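PDB 4KW3: initiator protein NS1 from Human bocavirus, which probably binds the viral replication origin, unwinds it and nicks one DNA strand to start rolling-circle replication, the nicking activity residing in the N-terminal domain described here. Local coordinates for residues R206-N210 with Y211-K215; K258-H261 with A262-N266; I67-E70 with D71-F74; V227-P231 with D232-I236. All coordinates share one frame; numbering follows the deposited sequence.

Contact 1 of 4, residues R206-N210 with Y211-K215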
loop_
_atom_site.group_PDB
_atom_site.type_symbol
_atom_site.label_atom_id
_atom_site.label_comp_id
_atom_site.label_asym_id
_atom_site.label_seq_id
_atom_site.Cartn_x
_atom_site.Cartn_y
_atom_site.Cartn_z
ATOM N N ARG A 206 4.478 -12.572 -11.450
ATOM C CA ARG A 206 5.825 -12.153 -11.815
ATOM C C ARG A 206 6.038 -10.671 -11.587
ATOM O O ARG A 206 7.148 -10.237 -11.265
ATOM C CB ARG A 206 6.203 -12.585 -13.233
ATOM C CG ARG A 206 6.823 -13.972 -13.264
ATOM C CD ARG A 206 7.360 -14.415 -14.630
ATOM N NE ARG A 206 7.871 -15.775 -14.504
ATOM C CZ ARG A 206 7.107 -16.859 -14.551
ATOM N NH1 ARG A 206 5.802 -16.743 -14.773
ATOM N NH2 ARG A 206 7.651 -18.059 -14.396
ATOM N N PHE A 207 4.972 -9.891 -11.741
ATOM C CA PHE A 207 5.073 -8.468 -11.468
ATOM C C PHE A 207 5.282 -8.255 -9.966
ATOM O O PHE A 207 6.116 -7.437 -9.550
ATOM C CB PHE A 207 3.860 -7.708 -11.986
ATOM C CG PHE A 207 3.881 -6.271 -11.626
ATOM C CD1 PHE A 207 4.750 -5.402 -12.272
ATOM C CD2 PHE A 207 3.083 -5.792 -10.586
ATOM C CE1 PHE A 207 4.817 -4.072 -11.923
ATOM C CE2 PHE A 207 3.127 -4.461 -10.228
ATOM C CZ PHE A 207 3.996 -3.592 -10.893
ATOM N N PHE A 208 4.532 -9.012 -9.164
ATOM C CA PHE A 208 4.713 -9.047 -7.707
ATOM C C PHE A 208 6.143 -9.437 -7.332
ATOM O O PHE A 208 6.820 -8.725 -6.585
ATOM C CB PHE A 208 3.728 -10.054 -7.089
ATOM C CG PHE A 208 3.821 -10.182 -5.583
ATOM C CD1 PHE A 208 3.835 -9.055 -4.766
ATOM C CD2 PHE A 208 3.869 -11.438 -4.986
ATOM C CE1 PHE A 208 3.904 -9.173 -3.383
ATOM C CE2 PHE A 208 3.952 -11.574 -3.587
ATOM C CZ PHE A 208 3.967 -10.434 -2.786
ATOM N N LYS A 209 6.593 -10.571 -7.870
ATOM C CA LYS A 209 7.884 -11.142 -7.517
ATOM C C LYS A 209 9.028 -10.235 -7.936
ATOM O O LYS A 209 9.969 -10.015 -7.156
ATOM C CB LYS A 209 8.077 -12.511 -8.166
ATOM C CG LYS A 209 9.398 -13.168 -7.783
ATOM C CD LYS A 209 9.829 -14.290 -8.733
ATOM C CE LYS A 209 10.281 -13.736 -10.048
ATOM N NZ LYS A 209 10.975 -14.753 -10.891
ATOM N N ASN A 210 8.932 -9.677 -9.148
ATOM C CA ASN A 210 10.059 -8.933 -9.685
ATOM C C ASN A 210 10.080 -7.449 -9.395
ATOM O O ASN A 210 11.165 -6.873 -9.292
ATOM C CB ASN A 210 10.208 -9.173 -11.193
ATOM C CG ASN A 210 10.667 -10.557 -11.481
ATOM O OD1 ASN A 210 11.487 -11.090 -10.740
ATOM N ND2 ASN A 210 10.116 -11.178 -12.517
ATOM N N TYR A 211 8.913 -6.838 -9.205
ATOM C CA TYR A 211 8.909 -5.399 -8.998
ATOM C C TYR A 211 8.515 -5.017 -7.566
ATOM O O TYR A 211 9.132 -4.148 -6.987
ATOM C CB TYR A 211 8.055 -4.620 -10.042
ATOM C CG TYR A 211 7.988 -3.158 -9.643
ATOM C CD1 TYR A 211 9.044 -2.283 -9.943
ATOM C CD2 TYR A 211 6.914 -2.663 -8.890
ATOM C CE1 TYR A 211 9.023 -0.955 -9.518
ATOM C CE2 TYR A 211 6.885 -1.337 -8.463
ATOM C CZ TYR A 211 7.949 -0.490 -8.777
ATOM O OH TYR A 211 7.933 0.825 -8.359
ATOM N N LEU A 212 7.548 -5.697 -6.966
ATOM C CA LEU A 212 7.090 -5.307 -5.626
ATOM C C LEU A 212 7.924 -5.937 -4.482
ATOM O O LEU A 212 8.246 -5.262 -3.505
ATOM C CB LEU A 212 5.607 -5.633 -5.457
ATOM C CG LEU A 212 4.612 -4.833 -6.313
ATOM C CD1 LEU A 212 3.193 -5.293 -6.019
ATOM C CD2 LEU A 212 4.743 -3.321 -6.048
ATOM N N LEU A 213 8.286 -7.214 -4.618
ATOM C CA LEU A 213 9.012 -7.926 -3.566
ATOM C C LEU A 213 10.420 -7.423 -3.242
ATOM O O LEU A 213 10.737 -7.169 -2.077
ATOM C CB LEU A 213 9.043 -9.430 -3.833
ATOM C CG LEU A 213 7.768 -10.147 -3.411
ATOM C CD1 LEU A 213 8.026 -11.625 -3.390
ATOM C CD2 LEU A 213 7.318 -9.629 -2.046
ATOM N N PRO A 214 11.268 -7.245 -4.264
ATOM C CA PRO A 214 12.664 -6.992 -3.870
ATOM C C PRO A 214 12.946 -5.535 -3.508
ATOM O O PRO A 214 13.712 -4.842 -4.161
ATOM C CB PRO A 214 13.453 -7.447 -5.098
ATOM C CG PRO A 214 12.521 -7.234 -6.248
ATOM C CD PRO A 214 11.104 -7.338 -5.727
ATOM N N LYS A 215 12.300 -5.089 -2.441
ATOM C CA LYS A 215 12.529 -3.761 -1.899
ATOM C C LYS A 215 12.842 -3.890 -0.410
ATOM O O LYS A 215 12.444 -4.861 0.238
ATOM C CB LYS A 215 11.299 -2.874 -2.111
ATOM C CG LYS A 215 10.887 -2.727 -3.559
ATOM C CD LYS A 215 9.722 -1.777 -3.701
ATOM C CE LYS A 215 9.300 -1.617 -5.156
ATOM N NZ LYS A 215 8.446 -0.410 -5.340
#
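Phe207 and Tyr211 stand one turn apart on helix 204-212, and Tyr211, the predicted nuclease tyrosine, is the first residue of the predicted RCR-3 motif of rolling-circle initiator proteins. Their rings lie side by side and point the same way, the planes only 18° apart but slid so far that they barely overlap, with 5.5 Å between the centroids of Phe207 and Tyr211. The touch itself falls on Phe207 CZ and Tyr211 CD2, 3.7 Å apart. Both side chains leave with CG trans to the backbone N (chi1 175° for Phe207, 174° for Tyr211), which brings the two rings off the helix in step.

A CH-pi contact joins the next pair: CG of Leu213 sits over one face of the Phe208 ring, 4.0 Å from its centroid, while Leu213 CD2 reaches Phe208 CZ at 3.5 Å. Large apolar residues suit this side, because helix 257-268 and strand 241-247 bury Phe208.

The backbone bonds record the helix widening. Tyr211 N still bonds to Phe207 O at 2.9 Å, the normal spacing of four residues, whereas Leu213 N skips to Phe208 O, also at 2.9 Å, in a pi-type turn. Pro214, having no N-H to give, puts CD 3.2 Å from Lys209 O and is the centre of an inverse gamma turn. That turn sends Lys215 back alongside Tyr211: its CE lies above one face of the tyrosine ring, toward the rim, and its NZ, salt-bridged to the predicted metal ligand Glu108, makes a weak 3.3 Å hydrogen bond with Tyr211 OH.

Contact 2 of 4, residues K258-H261 with A262-N266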
loop_
_atom_site.group_PDB
_atom_site.type_symbol
_atom_site.label_atom_id
_atom_site.label_comp_id
_atom_site.label_asym_id
_atom_site.label_seq_id
_atom_site.Cartn_x
_atom_site.Cartn_y
_atom_site.Cartn_z
ATOM N N LYS A 258 12.365 -11.841 2.210
ATOM C CA LYS A 258 13.390 -12.322 1.298
ATOM C C LYS A 258 13.235 -13.816 1.018
ATOM O O LYS A 258 13.421 -14.258 -0.122
ATOM C CB LYS A 258 14.793 -11.997 1.800
ATOM C CG LYS A 258 15.859 -12.324 0.801
ATOM C CD LYS A 258 16.442 -11.069 0.192
ATOM C CE LYS A 258 17.942 -11.026 0.395
ATOM N NZ LYS A 258 18.582 -12.167 -0.300
ATOM N N ASN A 259 12.876 -14.590 2.036
ATOM C CA ASN A 259 12.651 -16.006 1.799
ATOM C C ASN A 259 11.418 -16.258 0.931
ATOM O O ASN A 259 11.436 -17.111 0.037
ATOM C CB ASN A 259 12.571 -16.790 3.109
ATOM C CG ASN A 259 12.459 -18.283 2.877
ATOM O OD1 ASN A 259 11.667 -18.969 3.522
ATOM N ND2 ASN A 259 13.236 -18.792 1.924
ATOM N N TYR A 260 10.362 -15.493 1.179
ATOM C CA TYR A 260 9.140 -15.548 0.358
ATOM C C TYR A 260 9.482 -15.320 -1.106
ATOM O O TYR A 260 9.084 -16.103 -1.965
ATOM C CB TYR A 260 8.146 -14.495 0.832
ATOM C CG TYR A 260 6.728 -14.728 0.408
ATOM C CD1 TYR A 260 6.288 -14.353 -0.861
ATOM C CD2 TYR A 260 5.799 -15.254 1.300
ATOM C CE1 TYR A 260 4.966 -14.526 -1.240
ATOM C CE2 TYR A 260 4.494 -15.441 0.935
ATOM C CZ TYR A 260 4.074 -15.079 -0.342
ATOM O OH TYR A 260 2.755 -15.267 -0.697
ATOM N N HIS A 261 10.254 -14.266 -1.376
ATOM C CA HIS A 261 10.749 -13.989 -2.726
ATOM C C HIS A 261 11.578 -15.124 -3.332
ATOM O O HIS A 261 11.421 -15.462 -4.510
ATOM C CB HIS A 261 11.586 -12.730 -2.705
ATOM C CG HIS A 261 12.232 -12.417 -4.013
ATOM N ND1 HIS A 261 13.480 -12.893 -4.359
ATOM C CD2 HIS A 261 11.805 -11.679 -5.063
ATOM C CE1 HIS A 261 13.796 -12.457 -5.563
ATOM N NE2 HIS A 261 12.797 -11.721 -6.014
ATOM N N ALA A 262 12.458 -15.696 -2.513
ATOM C CA ALA A 262 13.343 -16.778 -2.930
ATOM C C ALA A 262 12.524 -17.996 -3.355
ATOM O O ALA A 262 12.801 -18.612 -4.375
ATOM C CB ALA A 262 14.281 -17.150 -1.796
ATOM N N THR A 263 11.513 -18.341 -2.560
ATOM C CA THR A 263 10.639 -19.448 -2.890
ATOM C C THR A 263 9.910 -19.214 -4.220
ATOM O O THR A 263 9.889 -20.097 -5.072
ATOM C CB THR A 263 9.619 -19.698 -1.772
ATOM O OG1 THR A 263 10.311 -20.022 -0.560
ATOM C CG2 THR A 263 8.683 -20.831 -2.144
ATOM N N LEU A 264 9.323 -18.027 -4.407
ATOM C CA LEU A 264 8.719 -17.690 -5.699
ATOM C C LEU A 264 9.717 -17.783 -6.847
ATOM O O LEU A 264 9.406 -18.303 -7.912
ATOM C CB LEU A 264 8.079 -16.300 -5.690
ATOM C CG LEU A 264 6.822 -16.143 -4.847
ATOM C CD1 LEU A 264 6.282 -14.719 -4.963
ATOM C CD2 LEU A 264 5.780 -17.169 -5.251
ATOM N N ASP A 265 10.921 -17.279 -6.625
ATOM C CA ASP A 265 11.901 -17.194 -7.696
ATOM C C ASP A 265 12.496 -18.557 -8.066
ATOM O O ASP A 265 12.885 -18.783 -9.206
ATOM C CB ASP A 265 13.002 -16.201 -7.327
ATOM C CG ASP A 265 13.708 -15.639 -8.536
ATOM O OD1 ASP A 265 13.058 -15.513 -9.603
ATOM O OD2 ASP A 265 14.910 -15.309 -8.415
ATOM N N ASN A 266 12.533 -19.475 -7.113
ATOM C CA ASN A 266 13.140 -20.782 -7.353
ATOM C C ASN A 266 12.198 -21.949 -7.672
ATOM O O ASN A 266 12.497 -22.745 -8.549
ATOM C CB ASN A 266 14.096 -21.152 -6.211
ATOM C CG ASN A 266 15.167 -20.088 -5.978
ATOM O OD1 ASN A 266 15.263 -19.515 -4.890
ATOM N ND2 ASN A 266 15.978 -19.824 -6.998
#
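Asn259 and Thr263, one turn apart on helix 257-268, are joined twice through a single oxygen. Thr263 N gives a nearly straight hydrogen bond to Asn259 O at 2.9 Å, and Thr263 OG1 donates to the same Asn259 O at 3.2 Å, the hydroxyl standing above the carbonyl plane. With chi1 at -61° the hydroxyl sits beside the backbone N and opposite the carbonyl carbon, and can therefore reach back down the helix. Threonine suits the place: its hydroxyl is satisfied by the helix itself on a largely solvent-facing surface.

The other backbone bonds follow the regular four-residue spacing. Leu264 N to Tyr260 O, 3.1 Å, is the straightest, at 173°; Asp265 N to His261 O is 2.8 Å and Ala262 N to Lys258 O 3.0 Å.

Apolar contact is modest. A branch of Leu264, CD1, meets the ring of Tyr260 at CE1, 4.0 Å away, the two side chains crossing obliquely.

Between the ionisable groups there is proximity without a bond. His261 and Asp265 run side by side, with ring and carboxylate planes 42° apart, and Asp265 OD2 stays 4.8 Å from His261 NE2. The carboxylate finds its partner elsewhere, in a salt bridge from OD1 to Lys209.

The helix thus turns Tyr260, His261 and Leu264 toward helix 204-212, where they pack on Phe208 and Lys209. Tyr260 OH also bonds to the backbone of Ile8 near the N-terminus, and His261 meets Phe235 edge-to-face, a residue of the loop that leads to strand 241-247.

Contact 3 of 4, residues I67-E70 with D71-F74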
loop_
_atom_site.group_PDB
_atom_site.type_symbol
_atom_site.label_atom_id
_atom_site.label_comp_id
_atom_site.label_asym_id
_atom_site.label_seq_id
_atom_site.Cartn_x
_atom_site.Cartn_y
_atom_site.Cartn_z
ATOM N N ILE A 67 8.791 -4.397 16.628
ATOM C CA ILE A 67 7.830 -5.442 16.973
ATOM C C ILE A 67 6.474 -4.852 17.401
ATOM O O ILE A 67 5.425 -5.357 16.994
ATOM C CB ILE A 67 8.368 -6.407 18.066
ATOM C CG1 ILE A 67 9.444 -7.305 17.473
ATOM C CG2 ILE A 67 7.281 -7.335 18.538
ATOM C CD1 ILE A 67 8.918 -8.132 16.292
ATOM N N SER A 68 6.479 -3.746 18.144
ATOM C CA SER A 68 5.204 -3.245 18.624
ATOM C C SER A 68 4.463 -2.522 17.494
ATOM O O SER A 68 3.245 -2.393 17.525
ATOM C CB SER A 68 5.359 -2.314 19.838
ATOM O OG SER A 68 5.837 -1.037 19.468
ATOM N N LEU A 69 5.203 -2.037 16.510
ATOM C CA LEU A 69 4.609 -1.288 15.408
ATOM C C LEU A 69 4.095 -2.157 14.281
ATOM O O LEU A 69 3.406 -1.664 13.402
ATOM C CB LEU A 69 5.634 -0.309 14.841
ATOM C CG LEU A 69 5.801 0.946 15.683
ATOM C CD1 LEU A 69 6.922 1.847 15.143
ATOM C CD2 LEU A 69 4.474 1.654 15.728
ATOM N N GLU A 70 4.360 -3.455 14.364
ATOM C CA GLU A 70 4.337 -4.339 13.193
ATOM C C GLU A 70 3.155 -4.266 12.223
ATOM O O GLU A 70 3.384 -4.203 11.006
ATOM C CB GLU A 70 4.573 -5.778 13.648
ATOM C CG GLU A 70 4.650 -6.792 12.535
ATOM C CD GLU A 70 4.539 -8.208 13.058
ATOM O OE1 GLU A 70 4.757 -8.404 14.276
ATOM O OE2 GLU A 70 4.240 -9.123 12.260
ATOM N N ASP A 71 1.915 -4.235 12.697
ATOM C CA ASP A 71 0.796 -4.066 11.743
ATOM C C ASP A 71 0.029 -2.755 11.934
ATOM O O ASP A 71 -1.081 -2.603 11.446
ATOM C CB ASP A 71 -0.170 -5.252 11.812
ATOM C CG ASP A 71 0.441 -6.544 11.288
ATOM O OD1 ASP A 71 1.431 -6.502 10.520
ATOM O OD2 ASP A 71 -0.047 -7.621 11.687
ATOM N N ARG A 72 0.628 -1.822 12.660
ATOM C CA ARG A 72 -0.077 -0.667 13.180
ATOM C C ARG A 72 0.445 0.666 12.654
ATOM O O ARG A 72 -0.177 1.702 12.890
ATOM C CB ARG A 72 0.032 -0.634 14.717
ATOM C CG ARG A 72 -0.429 -1.873 15.464
ATOM C CD ARG A 72 0.048 -1.841 16.936
ATOM N NE ARG A 72 -0.209 -0.554 17.595
ATOM C CZ ARG A 72 0.715 0.199 18.198
ATOM N NH1 ARG A 72 1.981 -0.191 18.251
ATOM N NH2 ARG A 72 0.370 1.351 18.757
ATOM N N HIS A 73 1.617 0.678 12.028
ATOM C CA HIS A 73 2.152 1.968 11.586
ATOM C C HIS A 73 1.324 2.480 10.407
ATOM O O HIS A 73 0.619 1.705 9.756
ATOM C CB HIS A 73 3.625 1.880 11.219
ATOM C CG HIS A 73 3.895 0.997 10.042
ATOM N ND1 HIS A 73 4.113 -0.360 10.163
ATOM C CD2 HIS A 73 3.965 1.273 8.718
ATOM C CE1 HIS A 73 4.325 -0.877 8.970
ATOM N NE2 HIS A 73 4.229 0.090 8.074
ATOM N N PHE A 74 1.417 3.777 10.136
ATOM C CA PHE A 74 0.441 4.420 9.269
ATOM C C PHE A 74 0.423 3.825 7.866
ATOM O O PHE A 74 -0.642 3.647 7.282
ATOM C CB PHE A 74 0.613 5.943 9.239
ATOM C CG PHE A 74 1.785 6.422 8.416
ATOM C CD1 PHE A 74 3.075 6.375 8.925
ATOM C CD2 PHE A 74 1.589 6.958 7.142
ATOM C CE1 PHE A 74 4.154 6.843 8.184
ATOM C CE2 PHE A 74 2.669 7.415 6.381
ATOM C CZ PHE A 74 3.952 7.363 6.902
#
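Arg72 folds back over Ser68 and Leu69 in the short turn between helix 60-69 and helix 74-94. Its backbone N bonds to Leu69 O at 2.9 Å, a beta turn spanning Leu69 to Arg72. From there the side chain runs back along the last helical turn. CB lies 3.8 Å from Leu69 O. Arg72 CD passes 3.3 Å from Ser68 O; beyond it the chain bends at chi3 (47°), which leaves NE 3.9 Å from Ser68 O and turns the guanidinium so that NH1 meets that oxygen at 2.6 Å. The oxygen lies in the guanidinium plane, though NH1 stands well above the plane of the carbonyl. NH1 also brushes Leu69 CD2 at 4.0 Å, while NH2 makes a weak bond with Gly41 O.

A long, positively charged donor suits this place, since Ser68 O is near the end of the helix, where the dipole would probably favour it. Glu70 and Asp71 point the same way, Glu70 OE2 and Asp71 OD1 4.2 Å apart, so they probably repel one another mildly. His73, the N-cap of helix 74-94, hydrogen-bonds through NE2 to Ser243 OG, and its ring turns an edge to Leu69 O, with ND1 3.6 Å away.

Contact 4 of 4, residues V227-P231 with D232-I236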
loop_
_atom_site.group_PDB
_atom_site.type_symbol
_atom_site.label_atom_id
_atom_site.label_comp_id
_atom_site.label_asym_id
_atom_site.label_seq_id
_atom_site.Cartn_x
_atom_site.Cartn_y
_atom_site.Cartn_z
ATOM N N VAL A 227 17.434 0.631 9.223
ATOM C CA VAL A 227 16.786 0.477 10.523
ATOM C C VAL A 227 15.577 -0.466 10.440
ATOM O O VAL A 227 15.422 -1.370 11.260
ATOM C CB VAL A 227 16.354 1.833 11.132
ATOM C CG1 VAL A 227 15.505 1.626 12.384
ATOM C CG2 VAL A 227 17.564 2.675 11.452
ATOM N N CYS A 228 14.723 -0.256 9.447
ATOM C CA CYS A 228 13.433 -0.942 9.391
ATOM C C CYS A 228 13.507 -2.330 8.809
ATOM O O CYS A 228 12.517 -3.061 8.848
ATOM C CB CYS A 228 12.415 -0.123 8.596
ATOM S SG CYS A 228 12.204 1.570 9.159
ATOM N N THR A 229 14.636 -2.659 8.187
ATOM C CA THR A 229 14.812 -3.961 7.521
ATOM C C THR A 229 15.829 -4.782 8.263
ATOM O O THR A 229 16.939 -4.307 8.546
ATOM C CB THR A 229 15.302 -3.795 6.041
ATOM O OG1 THR A 229 14.442 -2.880 5.348
ATOM C CG2 THR A 229 15.366 -5.131 5.305
ATOM N N SER A 230 15.459 -6.013 8.587
ATOM C CA SER A 230 16.398 -6.929 9.233
ATOM C C SER A 230 17.361 -7.526 8.207
ATOM O O SER A 230 16.991 -7.772 7.065
ATOM C CB SER A 230 15.644 -8.009 10.003
ATOM O OG SER A 230 14.872 -8.800 9.126
ATOM N N PRO A 231 18.609 -7.764 8.620
ATOM C CA PRO A 231 19.695 -8.132 7.700
ATOM C C PRO A 231 19.410 -9.291 6.744
ATOM O O PRO A 231 19.705 -9.144 5.571
ATOM C CB PRO A 231 20.829 -8.458 8.653
ATOM C CG PRO A 231 20.585 -7.500 9.770
ATOM C CD PRO A 231 19.116 -7.452 9.964
ATOM N N ASP A 232 18.793 -10.374 7.198
ATOM C CA ASP A 232 18.400 -11.471 6.299
ATOM C C ASP A 232 17.400 -11.072 5.198
ATOM O O ASP A 232 17.149 -11.822 4.252
ATOM C CB ASP A 232 17.799 -12.608 7.111
ATOM C CG ASP A 232 18.806 -13.244 8.033
ATOM O OD1 ASP A 232 20.021 -13.016 7.839
ATOM O OD2 ASP A 232 18.377 -13.968 8.952
ATOM N N ASN A 233 16.817 -9.892 5.321
ATOM C CA ASN A 233 15.839 -9.461 4.343
ATOM C C ASN A 233 16.289 -8.268 3.519
ATOM O O ASN A 233 15.492 -7.614 2.847
ATOM C CB ASN A 233 14.523 -9.179 5.057
ATOM C CG ASN A 233 13.938 -10.431 5.672
ATOM O OD1 ASN A 233 13.276 -11.210 4.984
ATOM N ND2 ASN A 233 14.213 -10.656 6.967
ATOM N N TRP A 234 17.590 -8.016 3.531
ATOM C CA TRP A 234 18.124 -6.877 2.813
ATOM C C TRP A 234 18.406 -7.215 1.366
ATOM O O TRP A 234 19.076 -8.200 1.063
ATOM C CB TRP A 234 19.383 -6.380 3.470
ATOM C CG TRP A 234 19.901 -5.146 2.861
ATOM C CD1 TRP A 234 20.915 -5.033 1.947
ATOM C CD2 TRP A 234 19.450 -3.815 3.138
ATOM N NE1 TRP A 234 21.123 -3.703 1.649
ATOM C CE2 TRP A 234 20.231 -2.938 2.361
ATOM C CE3 TRP A 234 18.457 -3.280 3.969
ATOM C CZ2 TRP A 234 20.062 -1.563 2.397
ATOM C CZ3 TRP A 234 18.285 -1.900 4.002
ATOM C CH2 TRP A 234 19.085 -1.062 3.228
ATOM N N PHE A 235 17.849 -6.411 0.476
ATOM C CA PHE A 235 18.056 -6.589 -0.945
ATOM C C PHE A 235 19.158 -5.633 -1.346
ATOM O O PHE A 235 18.956 -4.408 -1.350
ATOM C CB PHE A 235 16.773 -6.296 -1.705
ATOM C CG PHE A 235 15.747 -7.400 -1.634
ATOM C CD1 PHE A 235 15.800 -8.482 -2.504
ATOM C CD2 PHE A 235 14.694 -7.330 -0.723
ATOM C CE1 PHE A 235 14.805 -9.474 -2.471
ATOM C CE2 PHE A 235 13.711 -8.326 -0.662
ATOM C CZ PHE A 235 13.775 -9.409 -1.536
ATOM N N ILE A 236 20.321 -6.191 -1.681
ATOM C CA ILE A 236 21.533 -5.395 -1.876
ATOM C C ILE A 236 21.412 -4.337 -2.999
ATOM O O ILE A 236 21.958 -3.261 -2.872
ATOM C CB ILE A 236 22.801 -6.321 -2.058
ATOM C CG1 ILE A 236 24.101 -5.557 -1.817
ATOM C CG2 ILE A 236 22.840 -6.917 -3.430
ATOM C CD1 ILE A 236 24.070 -4.653 -0.576
#
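Thr229 meets Trp234 at the edge of the indole, just after helix 225-228 gives way to a loop. CB of Thr229 lies close to the plane of the ring, 3.8 Å from Trp234 CE3, and the two side chains cross at about a right angle. The threonine's methyl branch, CG2, turns instead to the backbone, 3.5 Å from Asn233 O. A beta-branched residue serves well here: the methyl lies against the backbone of Asn233, while OG1 is left to bond to Pro225 O in the preceding helix.

Pro231 occupies the first corner of the turn that makes this meeting possible. Its ring fixes phi near -51°, a value that suits the second residue of a type I beta turn, and the turn is closed by Asn233 N bonding to Ser230 O at 2.8 Å. A side-chain bond reinforces it, Asn233 ND2 reaching Ser230 OG at 2.9 Å. Proline's own carbonyl is used as well: Pro231 O accepts from Trp234 N at 3.1 Å, the donor standing above the carbonyl plane.

Trp234 is held by that bond at its root. With CG trans to the backbone N (chi1 -175°), the indole swings back, presenting its CE3-CZ3 edge to Thr229, while the same indole packs on helix 225-228.

Around this bend the neighbours are close. Trp234 touches Pro225 and Asp226 of that helix and Asn216 of strand 216-217, Pro231 touches His55, and Asn233 OD1 accepts from the backbone N of Lys258 as helix 257-268 begins.

Contacts 1, 2 and 4 form a connected group, whereas contact 3 stands apart, its nearest atoms about 12 Å from contact 1 and 8 Å from contact 4. Contacts 1, 3 and 4 are partly buried and contact 2 lies on the surface. Contact 1, at the predicted nuclease site, relies on aromatic and leucine packing. Contact 2, on the helix packed against it, relies on backbone bonds and a threonine hydroxyl; Leu213 touches both His261 and Leu264. Phe235 of contact 4 touches Pro214 of contact 1 and Lys258 of contact 2, linking all three. Contacts 3 and 4 follow helix ends and close beta turns, but one uses a charged guanidinium and the other proline, amide and indole.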